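Local coordinates for protein predicted ATPase involved in replication control, Cdc46/Mcm family (Methanopyrus kandleri AV19, PDB 3F8T) that probably binds ATP and single-stranded DNA as a member of the MCM family of replicative helicases, at residues E194-L199 with L403-R408; K202-T207 with A463-S468; L229-G234 with E238-L243; R420-H425 with D475-A480; R457-H462 with D469-E474. The protein carries 2 engineered substitutions. One frame throughout, in Å; residues are numbered along the deposited sequence.

Contact 1 of 5, residues E194-L199 with L403-R408; sequences EEFREL and LLYAIR
Phe196 and Tyr405 make this contact between them, ring against ring. The aromatic pair is oblique: the centroids lie 5.2 Å apart and the planes are inclined at 46°, so it is neither a stack nor an edge-to-face pair. Phe196 brings one side of its ring, CD2 and CE2, over one face of Tyr405. Phe196 CD2 stands 3.6 Å from Tyr405 CD2, displaced toward the rim of the tyrosine ring, while Phe196 CE2 sits 3.6 Å from Tyr405 CB at the root of that side chain. With CG anti to the backbone N (chi1 -176°), the Tyr405 ring is carried out toward Phe196.

The pair joins helix 190-201 to helix 396-409, linking a segment of the MCM P-loop domain to one of the AAA-lid domain.

No hydrogen bond spans the two segments, and their burial is modest, 104 Å² in all. Leu398 and Arg401 of helix 396-409 also touch Phe196.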
# COMPACT_ATOMS: atom_id res chain seq x y z
N GLU A 194 7.75 5.44 -22.97
CA GLU A 194 9.07 5.57 -23.60
C GLU A 194 10.16 5.95 -22.59
O GLU A 194 11.24 5.36 -22.60
CB GLU A 194 9.02 6.55 -24.79
CG GLU A 194 10.33 6.69 -25.60
CD GLU A 194 10.98 5.36 -26.02
OE1 GLU A 194 10.27 4.40 -26.39
OE2 GLU A 194 12.23 5.28 -25.97
N GLU A 195 9.88 6.92 -21.71
CA GLU A 195 10.83 7.29 -20.64
C GLU A 195 11.13 6.07 -19.77
O GLU A 195 12.29 5.82 -19.44
CB GLU A 195 10.28 8.39 -19.73
CG GLU A 195 9.98 9.73 -20.38
CD GLU A 195 9.65 10.79 -19.32
OE1 GLU A 195 10.58 11.32 -18.66
OE2 GLU A 195 8.45 11.07 -19.12
N PHE A 196 10.08 5.34 -19.40
CA PHE A 196 10.21 4.13 -18.58
C PHE A 196 11.13 3.12 -19.25
O PHE A 196 12.06 2.61 -18.63
CB PHE A 196 8.84 3.48 -18.34
CG PHE A 196 7.94 4.22 -17.35
CD1 PHE A 196 8.32 5.43 -16.77
CD2 PHE A 196 6.69 3.70 -17.04
CE1 PHE A 196 7.47 6.08 -15.88
CE2 PHE A 196 5.82 4.34 -16.17
CZ PHE A 196 6.21 5.54 -15.58
N ARG A 197 10.90 2.85 -20.54
CA ARG A 197 11.72 1.88 -21.25
C ARG A 197 13.18 2.31 -21.30
O ARG A 197 14.07 1.49 -21.12
CB ARG A 197 11.18 1.57 -22.65
CG ARG A 197 11.98 0.48 -23.38
CD ARG A 197 12.08 -0.84 -22.57
NE ARG A 197 10.77 -1.35 -22.13
CZ ARG A 197 10.62 -2.33 -21.23
NH1 ARG A 197 11.69 -2.90 -20.69
NH2 ARG A 197 9.40 -2.74 -20.88
N GLU A 198 13.41 3.61 -21.52
CA GLU A 198 14.77 4.15 -21.50
C GLU A 198 15.44 3.98 -20.14
O GLU A 198 16.60 3.59 -20.07
CB GLU A 198 14.78 5.61 -21.93
CG GLU A 198 14.59 5.77 -23.44
CD GLU A 198 14.35 7.21 -23.84
OE1 GLU A 198 14.99 8.11 -23.24
OE2 GLU A 198 13.51 7.45 -24.74
N LEU A 199 14.70 4.25 -19.07
CA LEU A 199 15.24 4.08 -17.71
C LEU A 199 15.61 2.61 -17.48
O LEU A 199 16.74 2.31 -17.07
CB LEU A 199 14.25 4.59 -16.65
CG LEU A 199 14.66 4.63 -15.17
CD1 LEU A 199 16.04 5.24 -14.99
CD2 LEU A 199 13.62 5.39 -14.34
N LEU A 403 8.38 3.32 -10.35
CA LEU A 403 8.31 2.29 -9.30
C LEU A 403 6.91 1.71 -9.21
O LEU A 403 6.72 0.50 -9.22
CB LEU A 403 8.70 2.89 -7.95
CG LEU A 403 8.53 2.02 -6.68
CD1 LEU A 403 9.36 0.73 -6.75
CD2 LEU A 403 8.93 2.86 -5.47
N LEU A 404 5.92 2.59 -9.14
CA LEU A 404 4.52 2.19 -9.07
C LEU A 404 4.15 1.27 -10.23
O LEU A 404 3.44 0.24 -10.06
CB LEU A 404 3.62 3.43 -9.09
CG LEU A 404 3.48 4.22 -7.79
CD1 LEU A 404 2.69 5.50 -8.05
CD2 LEU A 404 2.78 3.39 -6.72
N TYR A 405 4.60 1.67 -11.41
CA TYR A 405 4.39 0.91 -12.62
C TYR A 405 5.05 -0.47 -12.52
O TYR A 405 4.40 -1.52 -12.73
CB TYR A 405 4.94 1.71 -13.81
CG TYR A 405 4.70 1.05 -15.14
CD1 TYR A 405 3.43 1.06 -15.74
CD2 TYR A 405 5.73 0.42 -15.82
CE1 TYR A 405 3.22 0.44 -16.97
CE2 TYR A 405 5.53 -0.19 -17.04
CZ TYR A 405 4.28 -0.17 -17.61
OH TYR A 405 4.09 -0.78 -18.81
N ALA A 406 6.33 -0.48 -12.16
CA ALA A 406 7.11 -1.72 -12.08
C ALA A 406 6.49 -2.75 -11.12
O ALA A 406 6.43 -3.94 -11.44
CB ALA A 406 8.57 -1.39 -11.66
N ILE A 407 6.04 -2.27 -9.96
CA ILE A 407 5.44 -3.13 -8.92
C ILE A 407 4.17 -3.79 -9.42
O ILE A 407 3.95 -4.99 -9.20
CB ILE A 407 5.09 -2.35 -7.61
CG1 ILE A 407 6.35 -1.87 -6.88
CG2 ILE A 407 4.21 -3.22 -6.62
CD1 ILE A 407 6.03 -0.87 -5.74
N ARG A 408 3.31 -3.00 -10.07
CA ARG A 408 2.01 -3.50 -10.53
C ARG A 408 2.20 -4.43 -11.73
O ARG A 408 1.49 -5.44 -11.86
CB ARG A 408 1.09 -2.33 -10.92
CG ARG A 408 -0.35 -2.79 -11.32
CD ARG A 408 -1.24 -1.60 -11.69
NE ARG A 408 -0.61 -0.82 -12.76
CZ ARG A 408 -0.86 -0.97 -14.06
NH1 ARG A 408 -1.76 -1.87 -14.48
NH2 ARG A 408 -0.20 -0.23 -14.94

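Contact 2 of 5, residues K202-T207 with A463-S468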
# COMPACT_ATOMS: atom_id res chain seq x y z
N LYS A 202 18.93 1.47 -19.08
CA LYS A 202 20.15 2.06 -18.52
C LYS A 202 20.69 1.31 -17.30
O LYS A 202 20.95 0.11 -17.34
CB LYS A 202 19.89 3.51 -18.14
CG LYS A 202 19.74 4.45 -19.31
CD LYS A 202 19.37 5.84 -18.83
CE LYS A 202 18.81 6.68 -19.98
NZ LYS A 202 17.96 7.79 -19.47
N ASP A 203 20.87 2.04 -16.21
CA ASP A 203 21.27 1.47 -14.93
C ASP A 203 20.31 2.11 -13.94
O ASP A 203 20.65 3.15 -13.33
CB ASP A 203 22.74 1.83 -14.64
CG ASP A 203 23.27 1.26 -13.31
OD1 ASP A 203 22.53 0.57 -12.57
OD2 ASP A 203 24.46 1.54 -13.01
N PRO A 204 19.09 1.55 -13.81
CA PRO A 204 18.14 2.17 -12.89
C PRO A 204 18.57 2.02 -11.43
O PRO A 204 18.24 2.88 -10.61
CB PRO A 204 16.81 1.45 -13.17
CG PRO A 204 17.20 0.18 -13.77
CD PRO A 204 18.50 0.38 -14.48
N LEU A 205 19.29 0.95 -11.10
CA LEU A 205 19.74 0.76 -9.72
C LEU A 205 20.59 1.92 -9.25
O LEU A 205 20.34 2.48 -8.20
CB LEU A 205 20.51 -0.56 -9.55
CG LEU A 205 21.06 -0.82 -8.14
CD1 LEU A 205 19.95 -0.85 -7.07
CD2 LEU A 205 21.81 -2.13 -8.13
N THR A 206 21.59 2.30 -10.04
CA THR A 206 22.44 3.44 -9.68
C THR A 206 21.66 4.75 -9.57
O THR A 206 21.86 5.54 -8.64
CB THR A 206 23.64 3.56 -10.64
OG1 THR A 206 24.41 2.35 -10.58
CG2 THR A 206 24.53 4.71 -10.22
N THR A 207 20.75 4.97 -10.52
CA THR A 207 19.90 6.15 -10.49
C THR A 207 19.09 6.25 -9.19
O THR A 207 19.08 7.31 -8.55
CB THR A 207 18.97 6.15 -11.71
OG1 THR A 207 19.76 6.12 -12.89
CG2 THR A 207 18.11 7.38 -11.72
N ALA A 463 15.13 -7.46 -10.77
CA ALA A 463 14.43 -7.81 -12.01
C ALA A 463 13.21 -6.90 -12.21
O ALA A 463 12.94 -6.44 -13.33
CB ALA A 463 14.04 -9.30 -12.02
N ARG A 464 12.47 -6.60 -11.14
CA ARG A 464 11.37 -5.61 -11.24
C ARG A 464 11.88 -4.25 -11.73
O ARG A 464 11.22 -3.57 -12.53
CB ARG A 464 10.63 -5.46 -9.90
CG ARG A 464 9.90 -6.74 -9.50
CD ARG A 464 8.89 -6.57 -8.35
NE ARG A 464 9.60 -6.78 -7.12
CZ ARG A 464 9.63 -7.90 -6.42
NH1 ARG A 464 8.91 -8.96 -6.78
NH2 ARG A 464 10.35 -7.94 -5.34
N MET A 465 13.06 -3.87 -11.24
CA MET A 465 13.69 -2.59 -11.60
C MET A 465 14.06 -2.51 -13.08
O MET A 465 14.21 -1.41 -13.63
CB MET A 465 14.94 -2.41 -10.75
CG MET A 465 15.39 -1.01 -10.53
SD MET A 465 16.79 -1.07 -9.39
CE MET A 465 16.05 -0.64 -7.84
N ARG A 466 14.23 -3.68 -13.70
CA ARG A 466 14.52 -3.78 -15.14
C ARG A 466 13.23 -4.03 -15.92
O ARG A 466 13.29 -4.33 -17.13
CB ARG A 466 15.46 -4.97 -15.41
CG ARG A 466 16.87 -4.85 -14.89
CD ARG A 466 17.75 -5.98 -15.44
NE ARG A 466 17.31 -7.31 -15.00
CZ ARG A 466 16.62 -8.17 -15.75
NH1 ARG A 466 16.31 -7.86 -17.01
NH2 ARG A 466 16.24 -9.34 -15.25
N LEU A 467 12.10 -3.91 -15.23
CA LEU A 467 10.77 -4.22 -15.78
C LEU A 467 10.73 -5.63 -16.36
O LEU A 467 10.18 -5.86 -17.44
CB LEU A 467 10.36 -3.17 -16.85
CG LEU A 467 10.31 -1.69 -16.44
CD1 LEU A 467 9.92 -0.85 -17.65
CD2 LEU A 467 9.32 -1.46 -15.29
N SER A 468 11.29 -6.59 -15.62
CA SER A 468 11.34 -7.95 -16.11
C SER A 468 10.63 -8.97 -15.20
O SER A 468 10.57 -8.80 -13.97
CB SER A 468 12.79 -8.36 -16.37
OG SER A 468 12.87 -9.74 -16.62
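Met465 reaches across from the C-terminal end of helix 449-465 to Pro204 and Leu205, in the first turn of helix 204-212. Its CB leads toward the other segment, and Met465 CG, anti to the backbone N (chi1 -155°), lies against the proline ring, 3.9 Å from Pro204 CB. The next atom, SD, rests on the backbone of Leu205, with 3.5 Å from Met465 SD to Leu205 CA, and also meets Leu205 CB. The chain then bends at chi3 (-100°), and the terminal Met465 CE comes to 4.0 Å from Leu205 CD1. The backbone takes part as well: Met465 O is 3.4 Å from Pro204 CG and accepts a hydrogen bond from Tyr402 OH.

Both helix ends are defined by classical motifs. Asp203 is the N-cap of helix 204-212, with Thr206 N donating to Asp203 OD1 at 3.2 Å; the donor lies above the carboxylate plane. Beyond Met465, Leu467 has positive phi and serves as the C-prime residue of a Schellman motif, in which Ser468 N bonds to Ala463 O at 2.8 Å.

Three further helices pack here: 219-229 meets Leu205 and Met465 through Leu227, 396-409 supplies Tyr402 and Tyr405 to Leu467, and 473-489 reaches Leu205 through Ile478.

Contact 3 of 5, residues L229-G234 with E238-L243; sequences LFSCVG and ERLHVL
Ser231 and Arg239 tie together the two limbs of the connection from helix 219-229 to strand 242-245, a strand of the parallel sheet in the P-loop ATPase fold. A type I turn, Leu229 to Cys232, begins the reversal. Ser231, the residue with most surface buried here, has OG between its backbone N and carbonyl carbon (chi1 80°). From there Ser231 OG accepts from Leu240 N at 2.9 Å, with an N-H...O angle of 156°, and is also hydrogen-bonded to Gln228 O. Ser231 CB packs 3.8 Å from Leu240 CD1.

Val233 turns a methyl onto the aliphatic part of Glu238: Val233 CG2 lies 3.4 Å from Glu238 CB, while the carboxylate of Glu238 pairs with Arg464 and Lys460.

Arg239 bends at chi3 and brings NH1 to two successive carbonyls, both near the guanidinium plane. The bond from Arg239 NH1 to Val233 O, 2.9 Å, lies in the carbonyl plane; Gly234 O, 2.7 Å from Arg239 NH1, is approached instead from above its carbonyl plane, at an N-H...O angle of 134°.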
# COMPACT_ATOMS: atom_id res chain seq x y z
N LEU A 229 12.59 -0.67 -2.07
CA LEU A 229 11.41 -0.04 -2.71
C LEU A 229 10.78 -0.96 -3.75
O LEU A 229 9.57 -1.13 -3.78
CB LEU A 229 11.77 1.30 -3.36
CG LEU A 229 11.98 2.45 -2.36
CD1 LEU A 229 12.69 3.62 -3.07
CD2 LEU A 229 10.67 2.91 -1.74
N PHE A 230 11.63 -1.60 -4.54
CA PHE A 230 11.19 -2.52 -5.59
C PHE A 230 10.76 -3.91 -5.07
O PHE A 230 10.44 -4.81 -5.87
CB PHE A 230 12.25 -2.61 -6.68
CG PHE A 230 12.22 -1.42 -7.62
CD1 PHE A 230 12.91 -0.25 -7.32
CD2 PHE A 230 11.45 -1.47 -8.79
CE1 PHE A 230 12.86 0.85 -8.18
CE2 PHE A 230 11.40 -0.38 -9.65
CZ PHE A 230 12.11 0.78 -9.35
N SER A 231 10.75 -4.07 -3.75
CA SER A 231 10.25 -5.31 -3.15
C SER A 231 8.85 -5.13 -2.56
O SER A 231 8.30 -6.06 -1.96
CB SER A 231 11.20 -5.80 -2.07
OG SER A 231 11.00 -5.08 -0.87
N CYS A 232 8.29 -3.93 -2.69
CA CYS A 232 6.99 -3.61 -2.12
C CYS A 232 5.82 -4.29 -2.86
O CYS A 232 5.15 -3.67 -3.67
CB CYS A 232 6.79 -2.10 -2.09
SG CYS A 232 7.73 -1.28 -0.80
N VAL A 233 5.61 -5.57 -2.59
CA VAL A 233 4.52 -6.30 -3.26
C VAL A 233 3.73 -7.11 -2.23
O VAL A 233 4.23 -7.35 -1.13
CB VAL A 233 5.03 -7.21 -4.42
CG1 VAL A 233 5.87 -6.43 -5.45
CG2 VAL A 233 5.81 -8.36 -3.91
N GLY A 234 2.52 -7.54 -2.59
CA GLY A 234 1.63 -8.29 -1.70
C GLY A 234 2.15 -9.66 -1.29
O GLY A 234 2.03 -10.07 -0.12
N GLU A 238 8.32 -11.84 -0.55
CA GLU A 238 9.04 -10.95 -1.50
C GLU A 238 9.67 -9.71 -0.88
O GLU A 238 10.66 -9.18 -1.41
CB GLU A 238 8.09 -10.43 -2.58
CG GLU A 238 7.37 -11.48 -3.36
CD GLU A 238 8.31 -12.19 -4.27
OE1 GLU A 238 8.65 -11.61 -5.32
OE2 GLU A 238 8.74 -13.32 -3.92
N ARG A 239 9.06 -9.25 0.21
CA ARG A 239 9.38 -7.94 0.77
C ARG A 239 10.71 -7.97 1.52
O ARG A 239 11.00 -8.95 2.22
CB ARG A 239 8.23 -7.51 1.69
CG ARG A 239 6.92 -7.26 0.92
CD ARG A 239 5.80 -6.81 1.83
NE ARG A 239 5.40 -7.83 2.79
CZ ARG A 239 4.58 -8.84 2.51
NH1 ARG A 239 4.06 -9.00 1.29
NH2 ARG A 239 4.27 -9.70 3.47
N LEU A 240 11.49 -6.90 1.38
CA LEU A 240 12.79 -6.77 2.02
C LEU A 240 12.73 -5.86 3.22
O LEU A 240 12.08 -4.82 3.19
CB LEU A 240 13.85 -6.23 1.04
CG LEU A 240 14.38 -7.19 -0.03
CD1 LEU A 240 14.82 -6.43 -1.26
CD2 LEU A 240 15.53 -8.00 0.52
N HIS A 241 13.44 -6.25 4.28
CA HIS A 241 13.52 -5.46 5.51
C HIS A 241 14.95 -5.05 5.75
O HIS A 241 15.87 -5.89 5.69
CB HIS A 241 12.95 -6.25 6.68
CG HIS A 241 11.60 -6.85 6.39
ND1 HIS A 241 10.49 -6.07 6.11
CD2 HIS A 241 11.18 -8.13 6.30
CE1 HIS A 241 9.45 -6.85 5.88
NE2 HIS A 241 9.84 -8.11 5.98
N VAL A 242 15.16 -3.77 5.99
CA VAL A 242 16.50 -3.18 6.03
C VAL A 242 16.64 -2.37 7.32
O VAL A 242 15.76 -1.59 7.66
CB VAL A 242 16.80 -2.29 4.78
CG1 VAL A 242 18.18 -1.64 4.86
CG2 VAL A 242 16.72 -3.11 3.47
N LEU A 243 17.75 -2.58 8.03
CA LEU A 243 18.07 -1.79 9.21
C LEU A 243 19.25 -0.88 8.89
O LEU A 243 20.32 -1.36 8.54
CB LEU A 243 18.46 -2.72 10.37
CG LEU A 243 18.95 -2.06 11.68
CD1 LEU A 243 17.93 -1.07 12.23
CD2 LEU A 243 19.29 -3.15 12.71

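Contact 4 of 5, residues R420-H425 with D475-A480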
# COMPACT_ATOMS: atom_id res chain seq x y z
N ARG A 420 18.95 -19.66 -11.03
CA ARG A 420 18.83 -20.60 -9.91
C ARG A 420 20.17 -21.26 -9.64
O ARG A 420 20.59 -21.38 -8.48
CB ARG A 420 17.76 -21.66 -10.18
CG ARG A 420 17.64 -22.66 -9.04
CD ARG A 420 16.49 -23.60 -9.24
NE ARG A 420 16.69 -24.57 -10.31
CZ ARG A 420 17.65 -25.50 -10.35
NH1 ARG A 420 18.56 -25.58 -9.39
NH2 ARG A 420 17.72 -26.33 -11.38
N LYS A 421 20.87 -21.65 -10.70
CA LYS A 421 22.21 -22.24 -10.55
C LYS A 421 23.21 -21.24 -9.97
O LYS A 421 24.00 -21.59 -9.08
CB LYS A 421 22.70 -22.83 -11.87
CG LYS A 421 21.98 -24.12 -12.22
CD LYS A 421 22.36 -24.64 -13.60
CE LYS A 421 21.85 -26.06 -13.78
NZ LYS A 421 21.46 -26.36 -15.20
N ARG A 422 23.14 -20.00 -10.44
CA ARG A 422 24.00 -18.92 -9.95
C ARG A 422 23.77 -18.70 -8.45
O ARG A 422 24.73 -18.48 -7.68
CB ARG A 422 23.75 -17.64 -10.75
CG ARG A 422 24.61 -16.45 -10.33
CD ARG A 422 26.02 -16.51 -10.92
NE ARG A 422 26.09 -15.66 -12.10
CZ ARG A 422 27.18 -15.03 -12.53
NH1 ARG A 422 28.33 -15.15 -11.87
NH2 ARG A 422 27.11 -14.27 -13.61
N LEU A 423 22.51 -18.77 -8.04
CA LEU A 423 22.13 -18.54 -6.65
C LEU A 423 22.61 -19.69 -5.76
O LEU A 423 23.19 -19.46 -4.69
CB LEU A 423 20.61 -18.39 -6.55
CG LEU A 423 19.99 -18.30 -5.15
CD1 LEU A 423 20.48 -17.10 -4.39
CD2 LEU A 423 18.47 -18.28 -5.26
N GLU A 424 22.36 -20.92 -6.20
CA GLU A 424 22.78 -22.10 -5.44
C GLU A 424 24.31 -22.17 -5.29
O GLU A 424 24.82 -22.53 -4.21
CB GLU A 424 22.14 -23.38 -6.01
CG GLU A 424 20.61 -23.33 -5.77
CD GLU A 424 19.82 -24.57 -6.20
OE1 GLU A 424 20.08 -25.12 -7.30
OE2 GLU A 424 18.89 -24.94 -5.44
N HIS A 425 25.03 -21.76 -6.34
CA HIS A 425 26.49 -21.71 -6.35
C HIS A 425 27.05 -20.70 -5.35
O HIS A 425 27.96 -21.03 -4.58
CB HIS A 425 27.01 -21.37 -7.76
CG HIS A 425 28.50 -21.27 -7.85
ND1 HIS A 425 29.33 -22.36 -7.73
CD2 HIS A 425 29.31 -20.20 -8.07
CE1 HIS A 425 30.59 -21.97 -7.87
NE2 HIS A 425 30.60 -20.67 -8.07
N ASP A 475 21.10 -10.36 -11.98
CA ASP A 475 20.31 -9.91 -10.82
C ASP A 475 20.79 -10.59 -9.54
O ASP A 475 20.78 -9.99 -8.46
CB ASP A 475 18.81 -10.19 -10.99
CG ASP A 475 18.22 -9.58 -12.27
OD1 ASP A 475 18.54 -8.42 -12.60
OD2 ASP A 475 17.43 -10.28 -12.95
N VAL A 476 21.15 -11.87 -9.66
CA VAL A 476 21.65 -12.65 -8.53
C VAL A 476 22.98 -12.07 -8.06
O VAL A 476 23.20 -11.92 -6.86
CB VAL A 476 21.78 -14.15 -8.86
CG1 VAL A 476 22.47 -14.88 -7.69
CG2 VAL A 476 20.38 -14.76 -9.09
N ASP A 477 23.83 -11.71 -9.01
CA ASP A 477 25.15 -11.17 -8.73
C ASP A 477 25.08 -9.86 -7.95
O ASP A 477 25.85 -9.63 -7.00
CB ASP A 477 25.93 -10.96 -10.03
CG ASP A 477 26.46 -12.27 -10.61
OD1 ASP A 477 26.32 -13.33 -9.96
OD2 ASP A 477 27.03 -12.23 -11.71
N ILE A 478 24.16 -8.99 -8.36
CA ILE A 478 23.97 -7.71 -7.68
C ILE A 478 23.47 -7.92 -6.25
O ILE A 478 23.99 -7.31 -5.30
CB ILE A 478 22.99 -6.83 -8.47
CG1 ILE A 478 23.66 -6.28 -9.72
CG2 ILE A 478 22.43 -5.68 -7.58
CD1 ILE A 478 22.64 -5.70 -10.72
N ALA A 479 22.45 -8.76 -6.11
CA ALA A 479 21.90 -9.16 -4.81
C ALA A 479 22.97 -9.76 -3.87
O ALA A 479 23.09 -9.36 -2.70
CB ALA A 479 20.78 -10.15 -5.04
N ALA A 480 23.75 -10.70 -4.38
CA ALA A 480 24.77 -11.38 -3.59
C ALA A 480 25.86 -10.43 -3.11
O ALA A 480 26.32 -10.54 -1.98
CB ALA A 480 25.40 -12.51 -4.40
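Helix segments 420-425 and 475-480 run nearly parallel, their axes 9.6 Å apart at closest approach and crossing at -26°, with Leu423 and Val476 nearest along the backbones. Val476 points at the other helix and uses one branch, CG1, which is anti to the backbone N (chi1 173°). Val476 CG1 sits 3.7 Å from Arg422 CG and 3.8 Å from Leu423 CA, so it settles against the backbone of the facing helix; Leu423 CB is a little farther from Val476 CG1, at 4.1 Å.

Both segments fall in the MCM AAA-lid domain, which is largely helical here. Helix 449-465 packs beside them: its Glu456 touches Leu423, and its Leu458 touches Ala479.

At the more exposed margin, Arg422 and Asp477 form a salt bridge, with Arg422 NH2 2.8 Å from Asp477 OD2. The carboxylate stands over one face of the guanidinium, the two planes 80° apart. OD2 lies well out of the guanidinium plane and no N-H points at it; the attraction is one of charge, and no hydrogen bond forms across the segments. Bends at chi2 and chi3 of Arg422 fold the chain back, and Arg422 CD also passes 3.3 Å from Asp477 OD1.

Contact 5 of 5, residues R457-H462 with D469-E474; sequences RLAKAH and DDVEPE
With chi1 at -173°, Val471 sets CG1 anti to its own N and CG2 anti to its carbonyl carbon, which lays the two methyls on Ala459 and Lys460, neighbours on helix 449-465. Val471 CG1 meets Ala459 CB at 3.6 Å. Val471 CG2 crosses obliquely over the start of the lysine chain, 3.8 Å from Lys460 CG and 3.9 Å from Lys460 CA. The lysine's CB points away from segment 469-474, but CG, set beside the backbone N (chi1 -70°), still touches the valine before the chain runs on extended.

Val471 belongs to strand 470-471, which pairs in parallel with strand 414-415 through backbone hydrogen bonds to Glu414 and Thr416. This small two-stranded sheet of the AAA-lid region is thereby laid against helix 449-465, just ahead of helix 473-489.

Across the two segments the contact is purely apolar, with no hydrogen bond or salt bridge. Apolar cover on the buried lysine stem leaves the charge at NZ to be met by Glu238, a salt bridge that probably offsets the cost of burying it.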
# COMPACT_ATOMS: atom_id res chain seq x y z
N ARG A 457 15.27 -12.51 -2.80
CA ARG A 457 14.40 -11.32 -2.73
C ARG A 457 15.02 -10.12 -3.41
O ARG A 457 14.33 -9.40 -4.15
CB ARG A 457 14.10 -10.96 -1.28
CG ARG A 457 13.12 -11.89 -0.62
CD ARG A 457 12.89 -11.47 0.84
NE ARG A 457 12.33 -12.59 1.60
CZ ARG A 457 12.90 -13.17 2.65
NH1 ARG A 457 14.04 -12.73 3.16
NH2 ARG A 457 12.29 -14.20 3.23
N LEU A 458 16.30 -9.88 -3.14
CA LEU A 458 17.00 -8.75 -3.75
C LEU A 458 17.11 -8.90 -5.26
O LEU A 458 17.04 -7.90 -6.00
CB LEU A 458 18.39 -8.56 -3.14
CG LEU A 458 18.45 -7.99 -1.71
CD1 LEU A 458 19.75 -8.44 -1.03
CD2 LEU A 458 18.37 -6.46 -1.79
N ALA A 459 17.35 -10.13 -5.71
CA ALA A 459 17.43 -10.40 -7.16
C ALA A 459 16.09 -10.19 -7.88
O ALA A 459 16.06 -9.65 -9.00
CB ALA A 459 17.98 -11.79 -7.43
N LYS A 460 15.00 -10.63 -7.26
CA LYS A 460 13.65 -10.38 -7.77
C LYS A 460 13.39 -8.86 -7.84
O LYS A 460 12.86 -8.36 -8.84
CB LYS A 460 12.60 -11.08 -6.90
CG LYS A 460 12.60 -12.64 -7.01
CD LYS A 460 11.53 -13.24 -6.08
CE LYS A 460 11.31 -14.74 -6.33
NZ LYS A 460 10.50 -15.33 -5.20
N ALA A 461 13.76 -8.14 -6.78
CA ALA A 461 13.61 -6.68 -6.78
C ALA A 461 14.36 -6.02 -7.93
O ALA A 461 13.82 -5.12 -8.60
CB ALA A 461 14.04 -6.09 -5.43
N HIS A 462 15.59 -6.48 -8.19
CA HIS A 462 16.35 -5.91 -9.29
C HIS A 462 15.70 -6.26 -10.65
O HIS A 462 15.71 -5.44 -11.57
CB HIS A 462 17.82 -6.31 -9.26
CG HIS A 462 18.63 -5.63 -10.31
ND1 HIS A 462 18.91 -4.27 -10.27
CD2 HIS A 462 19.17 -6.09 -11.46
CE1 HIS A 462 19.61 -3.93 -11.34
NE2 HIS A 462 19.78 -5.01 -12.08
N ASP A 469 10.11 -10.02 -15.82
CA ASP A 469 9.55 -11.14 -15.08
C ASP A 469 10.53 -12.29 -14.91
O ASP A 469 10.21 -13.30 -14.28
CB ASP A 469 8.27 -11.63 -15.74
CG ASP A 469 7.15 -10.62 -15.66
OD1 ASP A 469 7.00 -9.95 -14.61
OD2 ASP A 469 6.41 -10.49 -16.66
N ASP A 470 11.72 -12.14 -15.49
CA ASP A 470 12.76 -13.15 -15.41
C ASP A 470 13.93 -12.67 -14.56
O ASP A 470 14.60 -11.69 -14.88
CB ASP A 470 13.23 -13.53 -16.82
CG ASP A 470 12.11 -14.12 -17.67
OD1 ASP A 470 11.26 -14.84 -17.13
OD2 ASP A 470 12.08 -13.82 -18.87
N VAL A 471 14.16 -13.36 -13.44
CA VAL A 471 15.36 -13.10 -12.64
C VAL A 471 16.55 -13.79 -13.31
O VAL A 471 16.52 -15.01 -13.52
CB VAL A 471 15.21 -13.60 -11.19
CG1 VAL A 471 16.40 -13.16 -10.35
CG2 VAL A 471 13.89 -13.10 -10.60
N GLU A 472 17.58 -13.02 -13.65
CA GLU A 472 18.74 -13.52 -14.41
C GLU A 472 19.98 -13.58 -13.53
O GLU A 472 19.99 -12.99 -12.45
CB GLU A 472 19.00 -12.59 -15.61
CG GLU A 472 17.77 -12.29 -16.46
CD GLU A 472 17.60 -13.26 -17.61
OE1 GLU A 472 18.25 -14.33 -17.61
OE2 GLU A 472 16.80 -12.95 -18.54
N PRO A 473 21.04 -14.31 -13.97
CA PRO A 473 22.29 -14.35 -13.17
C PRO A 473 22.84 -12.98 -12.76
O PRO A 473 23.37 -12.82 -11.64
CB PRO A 473 23.27 -15.08 -14.11
CG PRO A 473 22.39 -16.02 -14.88
CD PRO A 473 21.16 -15.16 -15.18
N GLU A 474 22.70 -12.01 -13.64
CA GLU A 474 23.11 -10.64 -13.37
C GLU A 474 22.39 -10.03 -12.14
O GLU A 474 23.01 -9.28 -11.37
CB GLU A 474 22.89 -9.79 -14.61
CG GLU A 474 23.90 -10.07 -15.75
CD GLU A 474 23.82 -11.48 -16.34
OE1 GLU A 474 22.70 -12.05 -16.44
OE2 GLU A 474 24.90 -12.01 -16.72

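Helix 449-465 supplies a segment to both contact 2 and contact 5, whose centres are about 10 Å apart. Contact 3, in the ATPase core, is tied to both by the salt bridges of Glu238, and to contact 1 by packing, with Ala406 CB 3.6 Å from Phe230 CE2. Contact 4 shares helix 473-489 with contact 5, their centres about 9 Å apart, and reaches contact 2 through the salt bridge between Asp475 OD2 and Arg466 NH2, 2.8 Å. Contact 1 packs on contact 2 where Ala406 CB meets Leu467 CD2 at 3.7 Å, but stays about 12 Å from contact 4, nearest atoms. Contacts 1 and 2 each join a segment of the P-loop domain to one of the lid.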